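Local coordinates for ZINC phosphodiesterase ELAC protein 1 (Homo sapiens, PDB 3ZWF), which cleaves RNA as a homodimeric, two-zinc tRNase Z, with some tRNA 3'-processing endonuclease activity, and repairs tRNAs by removing a 2',3'-cyclic phosphate, at the interface of chains A and B. Coordinates in Å, arbitrary orientation; residue numbers count along the deposited sequence, not the author numbering. Chains: chain A/B, ZINC phosphodiesterase ELAC protein 1.

Contacts 1 and 2 are neighbouring patches of one two-fold symmetric homodimer interface, their C-alpha centres about 16 Å apart, and each recurs with the chains exchanged. Glu37 joins them: in contact 1 the A copy accepts backbone and side-chain N-H groups at the start of helix 39-45 of chain B, and in contact 2 the B copy reaches through a water to helix 69-79 of chain A. Contact 1 is the more polar patch, whereas contact 2 is built round a phenylalanine ring that packs into the partner. Their centres lie about 10 and 14 Å from A:Asp64 of the catalytic site, so the dimer surface lies near it.

Contact 1: the interface of chains A and B. Residues chain A 12-15, 37; chain B 38, 40-41, 44.
Loop residues 12-15 and A:Glu37, in the loop just ahead of helix 39-45 of chain A, meet the start of helix 39-45 of chain B and the residues B:Gln40, B:Thr41 and B:Met44 on it. The carboxylate of A:Glu37 presents each oxygen to a donor of chain B. Its OE2 accepts the backbone N of B:Gly38 at 2.7 Å, through the lone pair that points away from the other oxygen. OE1 takes the amide NE2 of B:Gln40 at 3.0 Å, from well above the carboxylate plane, while the bond stays in the plane of the amide; the two flat groups stand 79° apart. With CG anti to the backbone N (chi1 175°) and the chain extended beyond it, A:Glu37 reaches straight across to the helix start. Water 1 adds a bridge from OE2 to the backbone N of B:Gln40, so that the acid gathers backbone N-H groups at the N-terminal end of the helix, whose dipole would probably stabilise its negative charge.

The amide of B:Gln40 also lies against A:Pro13, whose ring crosses the glutamine side chain at about a right angle and brings CD within 3.8 Å of the amide carbon CD. B:Thr41 lies beside A:Pro13 and turns its methyl CG2 toward the peptide joining A:Ser14 to A:Pro15. One turn after B:Gln40, the sulfur SD of B:Met44 lies 3.6 Å from the carbonyl O of A:Pro13. The side chain is bent at its last torsion (chi3 70°), which carries its end methyl CE to CB of A:Ser14 and to CD of A:Pro15, the latter at 3.6 Å.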
loop_
_atom_site.group_PDB
_atom_site.type_symbol
_atom_site.label_atom_id
_atom_site.label_comp_id
_atom_site.label_asym_id
_atom_site.label_seq_id
_atom_site.Cartn_x
_atom_site.Cartn_y
_atom_site.Cartn_z
ATOM N N TYR A 12 -11.234 -0.213 -2.406
ATOM C CA TYR A 12 -9.958 -0.743 -2.829
ATOM C C TYR A 12 -9.575 -0.195 -4.170
ATOM O O TYR A 12 -10.441 0.250 -4.927
ATOM C CB TYR A 12 -9.971 -2.286 -2.895
ATOM C CG TYR A 12 -11.032 -2.864 -3.745
ATOM C CD1 TYR A 12 -12.296 -3.147 -3.237
ATOM C CD2 TYR A 12 -10.790 -3.134 -5.097
ATOM C CE1 TYR A 12 -13.241 -3.720 -4.023
ATOM C CE2 TYR A 12 -11.732 -3.673 -5.875
ATOM C CZ TYR A 12 -12.964 -3.973 -5.344
ATOM O OH TYR A 12 -13.916 -4.530 -6.175
ATOM N N PRO A 13 -8.287 -0.219 -4.493
ATOM C CA PRO A 13 -7.865 0.241 -5.803
ATOM C C PRO A 13 -8.130 -0.805 -6.843
ATOM O O PRO A 13 -8.020 -1.976 -6.527
ATOM C CB PRO A 13 -6.362 0.434 -5.621
ATOM C CG PRO A 13 -6.007 -0.464 -4.553
ATOM C CD PRO A 13 -7.149 -0.589 -3.644
ATOM N N SER A 14 -8.469 -0.377 -8.051
ATOM C CA SER A 14 -8.596 -1.278 -9.207
ATOM C C SER A 14 -7.835 -0.703 -10.388
ATOM O O SER A 14 -7.338 0.417 -10.327
ATOM C CB SER A 14 -10.044 -1.514 -9.568
ATOM O OG SER A 14 -10.558 -0.394 -10.335
ATOM N N PRO A 15 -7.679 -1.497 -11.445
ATOM C CA PRO A 15 -7.041 -1.022 -12.663
ATOM C C PRO A 15 -7.761 0.175 -13.314
ATOM O O PRO A 15 -7.119 0.993 -13.973
ATOM C CB PRO A 15 -7.091 -2.251 -13.593
ATOM C CG PRO A 15 -7.149 -3.424 -12.692
ATOM C CD PRO A 15 -8.052 -2.919 -11.545
ATOM N N GLU A 37 -3.809 2.822 -1.214
ATOM C CA GLU A 37 -2.775 2.050 -1.842
ATOM C C GLU A 37 -2.703 2.381 -3.330
ATOM O O GLU A 37 -3.731 2.516 -4.000
ATOM C CB GLU A 37 -3.078 0.571 -1.631
ATOM C CG GLU A 37 -2.080 -0.274 -2.378
ATOM C CD GLU A 37 -1.984 -1.709 -1.925
ATOM O OE1 GLU A 37 -2.680 -2.159 -0.999
ATOM O OE2 GLU A 37 -1.186 -2.390 -2.544
ATOM N N GLY B 38 0.742 -2.130 -4.453
ATOM C CA GLY B 38 0.172 -2.350 -5.749
ATOM C C GLY B 38 -0.011 -3.784 -6.177
ATOM O O GLY B 38 -0.528 -4.016 -7.250
ATOM N N GLN B 40 -2.028 -6.021 -5.097
ATOM C CA GLN B 40 -3.414 -6.413 -5.292
ATOM C C GLN B 40 -3.977 -5.990 -6.675
ATOM O O GLN B 40 -4.767 -6.728 -7.286
ATOM C CB GLN B 40 -4.313 -5.916 -4.150
ATOM C CG GLN B 40 -4.382 -4.397 -4.002
ATOM C CD GLN B 40 -5.532 -3.976 -3.099
ATOM O OE1 GLN B 40 -6.699 -4.262 -3.403
ATOM N NE2 GLN B 40 -5.221 -3.255 -2.026
ATOM N N THR B 41 -3.575 -4.817 -7.182
ATOM C CA THR B 41 -4.039 -4.327 -8.467
ATOM C C THR B 41 -3.349 -5.102 -9.620
ATOM O O THR B 41 -3.937 -5.376 -10.642
ATOM C CB THR B 41 -3.771 -2.847 -8.558
ATOM O OG1 THR B 41 -4.150 -2.250 -7.292
ATOM C CG2 THR B 41 -4.571 -2.221 -9.734
ATOM N N MET B 44 -5.289 -8.210 -9.940
ATOM C CA MET B 44 -6.506 -7.979 -10.648
ATOM C C MET B 44 -6.277 -7.985 -12.172
ATOM O O MET B 44 -7.099 -8.507 -12.919
ATOM C CB MET B 44 -7.210 -6.687 -10.163
ATOM C CG MET B 44 -7.584 -6.828 -8.766
ATOM S SD MET B 44 -8.200 -5.170 -8.281
ATOM C CE MET B 44 -9.670 -5.212 -9.233
HETATM O O HOH W 1 -1.306 -5.066 -2.537
#

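Contact 2: the interface of chains A and B. Residues chain A 70-72, 74, 104-105, 108; chain B 37, 67.
B:Phe67 inserts its ring between helix 69-79 and the end of helix 97-107 of chain A, and it accounts for most of the surface hidden in this patch. A:Pro70 covers one face: its CB sits 3.9 Å from the ring centroid in a CH-pi contact, displaced toward the rim. The SG of A:Cys74, a turn further along the same helix, meets the ring edge in plane, 3.9 Å from CE2. Off the CE1 rim, on the same side of the ring plane as A:Pro70, the methyl CG2 of A:Thr104 approaches CE1 to 3.4 Å, the two side chains crossing at a slant. A:Ser108 comes to CZ from the other side of the plane with its CB and OG, and the backbone of A:Gly71 brings its CA to 3.8 Å from CD2.

Beside the ring, water 2 joins the two chains, lying 2.8 Å from both the backbone N of A:Gly71 and the carboxylate OE1 of B:Glu37. The extended glutamate chain delivers this carboxylate to the start of the helix, where OE1 also approaches CA of A:Gly71.

In the next shell, the hydroxyl OG of A:Ser108 bonds to the carbonyl O of A:Thr104 at 2.9 Å, which probably holds the serine side chain against the end of helix 97-107. A:Thr104 has CG2 anti to the backbone N, with OG1 at chi1 -55°, which presents the methyl to the ring.

In the metallo-beta-lactamase fold, B:Phe67 follows closely on the zinc-binding HxHxDH motif (residues 60-65), and helix 69-79 begins just after the same motif in chain A, which places this aromatic contact near the zinc-binding motifs, its centre about 14 Å from A:Asp64.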
loop_
_atom_site.group_PDB
_atom_site.type_symbol
_atom_site.label_atom_id
_atom_site.label_comp_id
_atom_site.label_asym_id
_atom_site.label_seq_id
_atom_site.Cartn_x
_atom_site.Cartn_y
_atom_site.Cartn_z
ATOM N N PRO A 70 2.693 5.050 3.821
ATOM C CA PRO A 70 4.103 4.710 4.080
ATOM C C PRO A 70 4.934 4.675 2.813
ATOM O O PRO A 70 6.057 5.210 2.776
ATOM C CB PRO A 70 4.001 3.317 4.718
ATOM C CG PRO A 70 2.701 3.317 5.390
ATOM C CD PRO A 70 1.782 4.082 4.459
ATOM N N GLY A 71 4.376 4.042 1.779
ATOM C CA GLY A 71 5.025 3.970 0.481
ATOM C C GLY A 71 5.289 5.322 -0.109
ATOM O O GLY A 71 6.376 5.583 -0.608
ATOM N N LEU A 72 4.279 6.184 -0.060
ATOM C CA LEU A 72 4.414 7.547 -0.559
ATOM C C LEU A 72 5.566 8.297 0.128
ATOM O O LEU A 72 6.370 8.938 -0.538
ATOM C CB LEU A 72 3.117 8.302 -0.437
ATOM C CG LEU A 72 3.148 9.754 -0.924
ATOM C CD1 LEU A 72 3.480 9.868 -2.420
ATOM C CD2 LEU A 72 1.813 10.433 -0.597
ATOM N N CYS A 74 8.151 7.108 1.744
ATOM C CA CYS A 74 9.425 6.462 1.389
ATOM C C CYS A 74 9.926 6.932 0.030
ATOM O O CYS A 74 11.094 7.261 -0.150
ATOM C CB CYS A 74 9.299 4.931 1.385
ATOM S SG CYS A 74 9.187 4.230 2.960
ATOM N N THR A 104 5.657 1.985 11.284
ATOM C CA THR A 104 5.856 1.414 9.933
ATOM C C THR A 104 7.230 1.819 9.363
ATOM O O THR A 104 7.943 1.011 8.777
ATOM C CB THR A 104 4.684 1.749 8.986
ATOM O OG1 THR A 104 3.481 1.291 9.629
ATOM C CG2 THR A 104 4.850 1.058 7.583
ATOM N N MET A 105 7.622 3.065 9.599
ATOM C CA MET A 105 8.957 3.532 9.194
ATOM C C MET A 105 10.054 2.776 9.955
ATOM O O MET A 105 11.073 2.392 9.370
ATOM C CB MET A 105 9.128 5.030 9.372
ATOM C CG MET A 105 8.211 5.866 8.502
ATOM S SD MET A 105 8.449 5.673 6.739
ATOM C CE MET A 105 7.061 4.642 6.285
ATOM N N SER A 108 10.339 -0.925 8.782
ATOM C CA SER A 108 10.915 -1.059 7.425
ATOM C C SER A 108 12.336 -0.475 7.333
ATOM O O SER A 108 12.895 -0.372 6.233
ATOM C CB SER A 108 10.003 -0.433 6.404
ATOM O OG SER A 108 9.823 0.949 6.625
ATOM N N GLU B 37 3.669 -2.610 -2.510
ATOM C CA GLU B 37 2.521 -1.789 -2.798
ATOM C C GLU B 37 2.054 -1.961 -4.246
ATOM O O GLU B 37 2.870 -2.002 -5.166
ATOM C CB GLU B 37 2.889 -0.347 -2.499
ATOM C CG GLU B 37 1.717 0.541 -2.889
ATOM C CD GLU B 37 1.697 1.906 -2.194
ATOM O OE1 GLU B 37 2.641 2.304 -1.501
ATOM O OE2 GLU B 37 0.712 2.640 -2.456
ATOM N N PHE B 67 4.517 -3.667 1.876
ATOM C CA PHE B 67 3.523 -2.584 2.149
ATOM C C PHE B 67 2.184 -2.861 1.476
ATOM O O PHE B 67 1.176 -2.264 1.901
ATOM C CB PHE B 67 4.033 -1.211 1.706
ATOM C CG PHE B 67 5.013 -0.546 2.627
ATOM C CD1 PHE B 67 5.273 -0.988 3.923
ATOM C CD2 PHE B 67 5.702 0.578 2.172
ATOM C CE1 PHE B 67 6.177 -0.308 4.734
ATOM C CE2 PHE B 67 6.613 1.263 2.989
ATOM C CZ PHE B 67 6.853 0.816 4.246
HETATM O O HOH W 2 2.392 2.184 1.301
#